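Local coordinates for endo-1,4-beta-xylanase D (Paenibacillus polymyxa, PDB 1UX7), which binds xylan through a calcium-dependent carbohydrate-binding module, the domain captured here with xylotriose, and as a xylanase probably cleaves the beta-1,4-linked xylan backbone, at residues 1-6 / 113-118. Sequence-based numbering, arbitrary orientation.
With CA (calcium ion), chain D.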
loop_
_atom_site.group_PDB
_atom_site.type_symbol
_atom_site.label_atom_id
_atom_site.label_comp_id
_atom_site.label_asym_id
_atom_site.label_seq_id
_atom_site.Cartn_x
_atom_site.Cartn_y
_atom_site.Cartn_z
ATOM N N ILE A 1 -8.281 -6.011 14.858
ATOM C CA ILE A 1 -7.867 -5.625 13.476
ATOM C C ILE A 1 -8.296 -4.200 13.142
ATOM O O ILE A 1 -9.434 -3.798 13.402
ATOM C CB ILE A 1 -8.459 -6.578 12.406
ATOM C CG1 ILE A 1 -7.856 -7.982 12.514
ATOM C CG2 ILE A 1 -8.216 -6.026 11.001
ATOM C CD1 ILE A 1 -8.286 -8.935 11.383
ATOM N N THR A 2 -7.392 -3.462 12.500
ATOM C CA THR A 2 -7.672 -2.134 11.964
ATOM C C THR A 2 -7.541 -2.229 10.449
ATOM O O THR A 2 -6.459 -2.530 9.984
ATOM C CB THR A 2 -6.629 -1.154 12.508
ATOM O OG1 THR A 2 -6.763 -1.053 13.934
ATOM C CG2 THR A 2 -6.893 0.259 11.998
ATOM N N LYS A 3 -8.632 -1.998 9.716
ATOM C CA LYS A 3 -8.673 -2.080 8.240
ATOM C C LYS A 3 -9.052 -0.750 7.618
ATOM O O LYS A 3 -10.092 -0.164 7.955
ATOM C CB LYS A 3 -9.692 -3.133 7.796
ATOM C CG LYS A 3 -9.744 -3.385 6.297
ATOM C CD LYS A 3 -10.773 -4.485 5.995
ATOM C CE LYS A 3 -10.778 -4.871 4.537
ATOM N NZ LYS A 3 -11.793 -5.941 4.256
ATOM N N VAL A 4 -8.229 -0.262 6.687
ATOM C CA VAL A 4 -8.484 0.987 5.998
ATOM C C VAL A 4 -8.411 0.793 4.496
ATOM O O VAL A 4 -7.386 0.324 3.946
ATOM C CB VAL A 4 -7.488 2.085 6.452
ATOM C CG1 VAL A 4 -7.828 3.423 5.841
ATOM C CG2 VAL A 4 -7.427 2.177 7.982
ATOM N N GLU A 5 -9.496 1.146 3.817
ATOM C CA GLU A 5 -9.549 1.037 2.360
ATOM C C GLU A 5 -8.713 2.099 1.662
ATOM O O GLU A 5 -8.756 3.263 2.031
ATOM C CB GLU A 5 -10.982 1.156 1.888
ATOM C CG GLU A 5 -11.917 0.126 2.472
ATOM C CD GLU A 5 -11.720 -1.283 1.947
ATOM O OE1 GLU A 5 -11.089 -1.470 0.878
ATOM O OE2 GLU A 5 -12.205 -2.221 2.618
ATOM N N ALA A 6 -7.929 1.706 0.651
ATOM C CA ALA A 6 -7.086 2.637 -0.064
ATOM C C ALA A 6 -7.864 3.810 -0.656
ATOM O O ALA A 6 -7.408 4.953 -0.659
ATOM C CB ALA A 6 -6.280 1.908 -1.169
ATOM N N VAL A 113 -4.023 -1.269 -5.380
ATOM C CA VAL A 113 -4.083 -1.422 -3.928
ATOM C C VAL A 113 -5.535 -1.350 -3.450
ATOM O O VAL A 113 -6.247 -0.419 -3.794
ATOM C CB VAL A 113 -3.213 -0.351 -3.227
ATOM C CG1 VAL A 113 -3.230 -0.545 -1.745
ATOM C CG2 VAL A 113 -1.769 -0.401 -3.751
ATOM N N ASP A 114 -5.955 -2.340 -2.657
ATOM C CA ASP A 114 -7.349 -2.495 -2.217
ATOM C C ASP A 114 -7.561 -1.943 -0.794
ATOM O O ASP A 114 -8.416 -1.087 -0.587
ATOM C CB ASP A 114 -7.691 -3.984 -2.316
ATOM C CG ASP A 114 -9.104 -4.301 -1.978
ATOM O OD1 ASP A 114 -9.889 -3.374 -1.726
ATOM O OD2 ASP A 114 -9.481 -5.490 -1.927
ATOM N N PHE A 115 -6.742 -2.402 0.152
ATOM C CA PHE A 115 -6.827 -1.999 1.555
ATOM C C PHE A 115 -5.550 -2.401 2.277
ATOM O O PHE A 115 -4.754 -3.218 1.766
ATOM C CB PHE A 115 -8.046 -2.622 2.274
ATOM C CG PHE A 115 -8.060 -4.136 2.327
ATOM C CD1 PHE A 115 -7.270 -4.838 3.240
ATOM C CD2 PHE A 115 -8.919 -4.866 1.498
ATOM C CE1 PHE A 115 -7.295 -6.234 3.294
ATOM C CE2 PHE A 115 -8.965 -6.277 1.600
ATOM C CZ PHE A 115 -8.148 -6.933 2.467
ATOM N N ILE A 116 -5.384 -1.826 3.465
ATOM C CA ILE A 116 -4.376 -2.221 4.430
ATOM C C ILE A 116 -5.050 -2.680 5.728
ATOM O O ILE A 116 -6.083 -2.126 6.118
ATOM C CB ILE A 116 -3.371 -1.062 4.696
ATOM C CG1 ILE A 116 -2.172 -1.549 5.510
ATOM C CG2 ILE A 116 -4.026 0.172 5.363
ATOM C CD1 ILE A 116 -0.937 -0.682 5.430
ATOM N N GLU A 117 -4.460 -3.678 6.378
ATOM C CA GLU A 117 -4.982 -4.219 7.628
ATOM C C GLU A 117 -3.830 -4.351 8.612
ATOM O O GLU A 117 -2.794 -4.915 8.268
ATOM C CB GLU A 117 -5.589 -5.599 7.365
ATOM C CG GLU A 117 -6.885 -5.919 8.065
ATOM C CD GLU A 117 -7.554 -7.128 7.429
ATOM O OE1 GLU A 117 -6.943 -8.221 7.478
ATOM O OE2 GLU A 117 -8.643 -6.977 6.838
ATOM N N PHE A 118 -4.007 -3.818 9.826
ATOM C CA PHE A 118 -3.051 -3.991 10.919
ATOM C C PHE A 118 -3.663 -4.917 11.943
ATOM O O PHE A 118 -4.817 -4.749 12.300
ATOM C CB PHE A 118 -2.800 -2.653 11.619
ATOM C CG PHE A 118 -2.095 -1.655 10.773
ATOM C CD1 PHE A 118 -2.810 -0.806 9.924
ATOM C CD2 PHE A 118 -0.718 -1.540 10.825
ATOM C CE1 PHE A 118 -2.147 0.102 9.144
ATOM C CE2 PHE A 118 -0.047 -0.612 10.045
ATOM C CZ PHE A 118 -0.745 0.211 9.209
HETATM CA CA CA D . -10.825 -1.328 -1.299
HETATM O O HOH W 1 -5.396 -3.366 15.198
HETATM O O HOH W 2 -10.457 -8.167 5.116
HETATM O O HOH W 3 -12.826 -2.638 -1.428
#
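T2 and V4 pair with F118 and I116, and the backbone bonds of these two antiparallel hydrogen-bonded pairs zip the first strand of the module to its last. On the inner face I116 and F118 pack against I98 on strand 96-101 of the other sheet of the beta-sandwich, with V4 CB 4.1 Å from I116 CG2. The opposite face carries K3, E5, F115 and E117, and is tight where K3, fully extended with chi1 at -175° and CG pointing opposite the backbone N, crosses the F115 ring: CE sits over its centre, 3.4 Å above the plane. Were F115 an alanine, the lysine chain would probably lose the ring face under CE and NZ, its ammonium freer to swing. The solvent side is looser: NZ, in cation-pi contact with F115, stands 4.2 Å from E117 OE2, beyond a salt bridge, and a water accepting from NZ and donating to OE2 spans the distance. At the far end calcium joins the strands: E5 OE1 binds it at 2.2 Å, D114 OD1 at 2.3 Å and D114 O at 2.5 Å, with E7, D24 and a water completing the site. D114 O also accepts a hydrogen bond from A6 N, above the carbonyl plane, and R51 forms a salt bridge with D114 OD2. Two paired strands sharing an ion away from the glycan pocket is consistent with a structural calcium, which probably offsets the carboxylates' charge.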